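Local coordinates for exosome complex exonuclease RRP46 homolog (Oryza sativa Japonica Group, PDB 3HKM), which binds double-stranded DNA and single-stranded RNA, shows hydrolytic DNase and phosphorolytic RNase activity in vitro, and is a probable component of the exosome core, at residues A[25-30]-A[41-46]; A[17-22]-A[31-36]. All coordinates share one frame; numbering follows the deposited sequence.

Contact 1: residues A[25-30]-A[41-46]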
# COMPACT_ATOMS: atom_id res chain seq x y z
N ASP A 25 18.11 -10.21 4.89
CA ASP A 25 18.87 -11.28 4.24
C ASP A 25 18.06 -12.57 4.06
O ASP A 25 18.29 -13.33 3.11
CB ASP A 25 20.14 -11.61 5.03
CG ASP A 25 21.02 -10.39 5.26
OD1 ASP A 25 20.99 -9.45 4.44
OD2 ASP A 25 21.77 -10.39 6.26
N ARG A 26 17.12 -12.81 4.97
CA ARG A 26 16.37 -14.07 4.99
C ARG A 26 15.18 -14.01 4.05
O ARG A 26 14.65 -15.05 3.63
CB ARG A 26 15.88 -14.37 6.41
CG ARG A 26 15.64 -15.84 6.73
CD ARG A 26 16.96 -16.63 6.78
NE ARG A 26 17.05 -17.48 7.96
CZ ARG A 26 16.55 -18.71 8.06
NH1 ARG A 26 15.89 -19.25 7.04
NH2 ARG A 26 16.70 -19.39 9.18
N ALA A 27 14.76 -12.80 3.71
CA ALA A 27 13.60 -12.60 2.87
C ALA A 27 13.97 -12.81 1.40
O ALA A 27 15.11 -12.56 1.00
CB ALA A 27 13.04 -11.21 3.08
N HIS A 28 13.03 -13.30 0.61
CA HIS A 28 13.24 -13.37 -0.83
C HIS A 28 13.22 -11.97 -1.40
O HIS A 28 14.00 -11.63 -2.29
CB HIS A 28 12.19 -14.25 -1.50
CG HIS A 28 12.44 -15.71 -1.32
ND1 HIS A 28 12.13 -16.38 -0.16
CD2 HIS A 28 12.97 -16.63 -2.16
CE1 HIS A 28 12.47 -17.65 -0.29
NE2 HIS A 28 12.97 -17.83 -1.49
N GLY A 29 12.33 -11.15 -0.87
CA GLY A 29 12.26 -9.75 -1.26
C GLY A 29 11.82 -8.90 -0.09
O GLY A 29 10.91 -9.26 0.65
N SER A 30 12.48 -7.76 0.10
CA SER A 30 12.00 -6.82 1.10
C SER A 30 12.20 -5.37 0.68
O SER A 30 12.97 -5.06 -0.22
CB SER A 30 12.61 -7.12 2.48
OG SER A 30 14.02 -6.96 2.51
N LEU A 41 8.37 -1.47 6.72
CA LEU A 41 9.23 -2.53 6.19
C LEU A 41 8.41 -3.72 5.70
O LEU A 41 7.65 -4.32 6.45
CB LEU A 41 10.25 -3.00 7.24
CG LEU A 41 11.03 -4.28 6.87
CD1 LEU A 41 11.94 -4.04 5.66
CD2 LEU A 41 11.86 -4.79 8.05
N ALA A 42 8.60 -4.07 4.42
CA ALA A 42 7.85 -5.14 3.77
C ALA A 42 8.72 -6.36 3.43
O ALA A 42 9.71 -6.23 2.72
CB ALA A 42 7.17 -4.62 2.50
N ALA A 43 8.35 -7.53 3.93
CA ALA A 43 9.15 -8.75 3.73
C ALA A 43 8.33 -9.83 3.03
O ALA A 43 7.23 -10.15 3.47
CB ALA A 43 9.68 -9.27 5.07
N VAL A 44 8.87 -10.38 1.95
CA VAL A 44 8.17 -11.40 1.16
C VAL A 44 9.01 -12.66 1.06
O VAL A 44 10.22 -12.57 0.88
CB VAL A 44 7.88 -10.91 -0.27
CG1 VAL A 44 6.97 -11.90 -0.98
CG2 VAL A 44 7.26 -9.52 -0.24
N TYR A 45 8.38 -13.82 1.15
CA TYR A 45 9.15 -15.06 1.21
C TYR A 45 9.01 -16.02 -0.00
O TYR A 45 8.56 -17.15 0.14
CB TYR A 45 8.92 -15.74 2.58
CG TYR A 45 9.39 -14.83 3.70
CD1 TYR A 45 10.73 -14.78 4.06
CD2 TYR A 45 8.52 -13.97 4.35
CE1 TYR A 45 11.18 -13.92 5.05
CE2 TYR A 45 8.96 -13.10 5.35
CZ TYR A 45 10.30 -13.09 5.69
OH TYR A 45 10.75 -12.24 6.68
N GLY A 46 9.42 -15.55 -1.19
CA GLY A 46 9.39 -16.31 -2.44
C GLY A 46 8.17 -17.20 -2.52
O GLY A 46 7.38 -17.24 -1.58
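His28 and Gly29 both face Val44, a classic beta bulge in which Val44 O accepts from Gly29 N and, weakly, from His28 N. The bond from Gly29 N is nearly straight, with an N-H...O angle of 166°. That from His28 N, although only 2.9 Å from Val44 O, is bent to 125°. Val44 N returns a bond of 2.7 Å to Gly29 O, so Gly29 and Val44 form an antiparallel hydrogen-bonded pair, followed by the non-hydrogen-bonded pair Ser30 and Ala43. At the bulge, the His28 ring lies against Gly46, whose CA sits over one ring face, 3.5 Å from the centroid, a CH-pi contact displaced toward the rim. Tyr45 CE1 reaches Ala27 CB at 3.8 Å. Ala27 CB also touches Ala43 CB at 4.4 Å. Ser30 OG is hydrogen-bonded to Leu24 N, outside the pairing, and Val44 packs on Ala126 and Ala130 of helix 115-130. Taken together, the geometry is that of a bulged antiparallel beta hairpin, strands 29-35 and 38-49, in the RNase PH fold.

Contact 2: residues A[17-22]-A[31-36]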
# COMPACT_ATOMS: atom_id res chain seq x y z
N PHE A 17 9.23 10.17 -1.35
CA PHE A 17 9.33 8.75 -1.01
C PHE A 17 10.72 8.18 -1.28
O PHE A 17 11.51 8.75 -2.04
CB PHE A 17 8.25 7.91 -1.71
CG PHE A 17 8.02 8.29 -3.14
CD1 PHE A 17 7.21 9.36 -3.47
CD2 PHE A 17 8.62 7.57 -4.16
CE1 PHE A 17 7.00 9.72 -4.78
CE2 PHE A 17 8.41 7.92 -5.49
CZ PHE A 17 7.60 9.00 -5.80
N SER A 18 11.00 7.04 -0.66
CA SER A 18 12.33 6.44 -0.71
C SER A 18 12.21 4.96 -0.43
O SER A 18 11.18 4.51 0.07
CB SER A 18 13.23 7.09 0.33
OG SER A 18 12.69 6.95 1.63
N CYS A 19 13.24 4.20 -0.75
CA CYS A 19 13.20 2.76 -0.49
C CYS A 19 14.57 2.12 -0.50
O CYS A 19 15.32 2.23 -1.46
CB CYS A 19 12.29 2.05 -1.50
SG CYS A 19 12.15 0.26 -1.23
N THR A 20 14.91 1.44 0.59
CA THR A 20 16.09 0.58 0.56
C THR A 20 15.69 -0.80 0.06
O THR A 20 14.83 -1.46 0.64
CB THR A 20 16.78 0.48 1.91
OG1 THR A 20 17.48 -0.77 2.00
CG2 THR A 20 15.78 0.56 3.01
N ARG A 21 16.31 -1.20 -1.05
CA ARG A 21 16.18 -2.53 -1.62
C ARG A 21 16.56 -3.62 -0.62
O ARG A 21 17.64 -3.57 -0.03
CB ARG A 21 17.08 -2.64 -2.86
CG ARG A 21 16.94 -3.93 -3.65
CD ARG A 21 15.68 -3.90 -4.45
NE ARG A 21 14.50 -3.82 -3.59
CZ ARG A 21 13.25 -3.72 -4.04
NH1 ARG A 21 13.02 -3.68 -5.34
NH2 ARG A 21 12.24 -3.67 -3.18
N ASN A 22 15.67 -4.60 -0.47
CA ASN A 22 15.84 -5.74 0.44
C ASN A 22 16.85 -5.61 1.57
O ASN A 22 17.96 -6.13 1.49
CB ASN A 22 16.13 -7.01 -0.34
CG ASN A 22 17.49 -7.00 -0.98
OD1 ASN A 22 18.02 -5.94 -1.32
ND2 ASN A 22 18.08 -8.18 -1.16
N ALA A 31 11.47 -4.48 1.34
CA ALA A 31 11.50 -3.06 1.04
C ALA A 31 11.17 -2.28 2.31
O ALA A 31 10.12 -2.48 2.89
CB ALA A 31 10.49 -2.72 -0.06
N ARG A 32 12.09 -1.43 2.74
CA ARG A 32 11.76 -0.43 3.74
C ARG A 32 11.33 0.83 2.98
O ARG A 32 12.16 1.55 2.42
CB ARG A 32 12.94 -0.13 4.66
CG ARG A 32 12.90 1.26 5.29
CD ARG A 32 13.93 1.45 6.39
NE ARG A 32 13.65 0.57 7.52
CZ ARG A 32 14.05 0.79 8.77
NH1 ARG A 32 14.75 1.87 9.07
NH2 ARG A 32 13.74 -0.07 9.72
N TRP A 33 10.03 1.06 2.94
CA TRP A 33 9.47 2.12 2.11
C TRP A 33 9.10 3.32 2.99
O TRP A 33 8.47 3.17 4.04
CB TRP A 33 8.25 1.57 1.36
CG TRP A 33 7.56 2.51 0.45
CD1 TRP A 33 6.68 3.49 0.80
CD2 TRP A 33 7.67 2.56 -0.98
NE1 TRP A 33 6.24 4.15 -0.32
CE2 TRP A 33 6.83 3.60 -1.43
CE3 TRP A 33 8.40 1.82 -1.93
CZ2 TRP A 33 6.70 3.92 -2.78
CZ3 TRP A 33 8.26 2.15 -3.27
CH2 TRP A 33 7.42 3.19 -3.68
N ALA A 34 9.50 4.52 2.56
CA ALA A 34 9.23 5.72 3.32
C ALA A 34 8.55 6.83 2.52
O ALA A 34 8.95 7.16 1.40
CB ALA A 34 10.51 6.24 3.96
N GLN A 35 7.49 7.39 3.09
CA GLN A 35 6.91 8.61 2.56
C GLN A 35 6.85 9.58 3.73
O GLN A 35 6.11 9.36 4.68
CB GLN A 35 5.52 8.33 2.02
CG GLN A 35 5.48 7.15 1.09
CD GLN A 35 4.08 6.71 0.78
OE1 GLN A 35 3.12 7.27 1.29
NE2 GLN A 35 3.95 5.70 -0.06
N GLY A 36 7.63 10.65 3.66
CA GLY A 36 7.78 11.51 4.81
C GLY A 36 8.24 10.68 6.00
O GLY A 36 9.13 9.84 5.85
O HOH W 1 11.33 9.31 1.78
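Ser18 and Ala34 exchange the two stronger backbone hydrogen bonds of this antiparallel ladder: Ser18 N to Ala34 O at 2.9 Å and Ala34 N to Ser18 O at 3.0 Å. The next hydrogen-bonded pair, Thr20 with Arg32, is looser, since both its bonds are weak and Arg32 N stands 3.5 Å from Thr20 O. The short axes of strands 17-21 and 31-35 run at 167°, close to antiparallel. A water adds a polar bridge, lying 2.7 Å from Ser18 OG and donating to Ala34 O. Apolar contacts fall on both faces of the sheet. On the face with Cys19 and Trp33, Cys19 SG is anti to the backbone N (chi1 -179°) and meets Ala31 CB at 3.6 Å; Cys19 CB touches Trp33 CE3 at 3.9 Å, while SG approaches the indole obliquely, a sulfur-aromatic contact. On the other face Thr20 CG2 rests 3.4 Å from Arg32 CB, the two side chains crossing at a slant. Around the hairpin, Phe225 of helix 205-229 meets both Phe17, edge-to-face, and Trp33; helix 115-130 packs on Trp33 through Cys118 and Ala122, and strand 38-49 pairs with the far side of strand 29-35.

Overall arrangement
Contacts 1 and 2 share strand 29-35, which is the middle member of three consecutive antiparallel strands, 17-21, 29-35 and 38-49. Residues 29-30 pair with 43-44 and residues 31-35 with 17-21, and the contact centres lie 14 Å apart. The two meet where Ala42 N approaches Ala31 O at 2.7 Å, a probable hydrogen bond continuing the pairing of contact 1, and where Arg21 NH2 reaches Ser30 O in a weak hydrogen bond. Along the sequence the segments alternate, because contact 1 uses the start of strand 29-35 and contact 2 its remainder. Both belong to the five-stranded mixed sheet, with 17-21 at its edge within this chain, and both pack against helix 115-130.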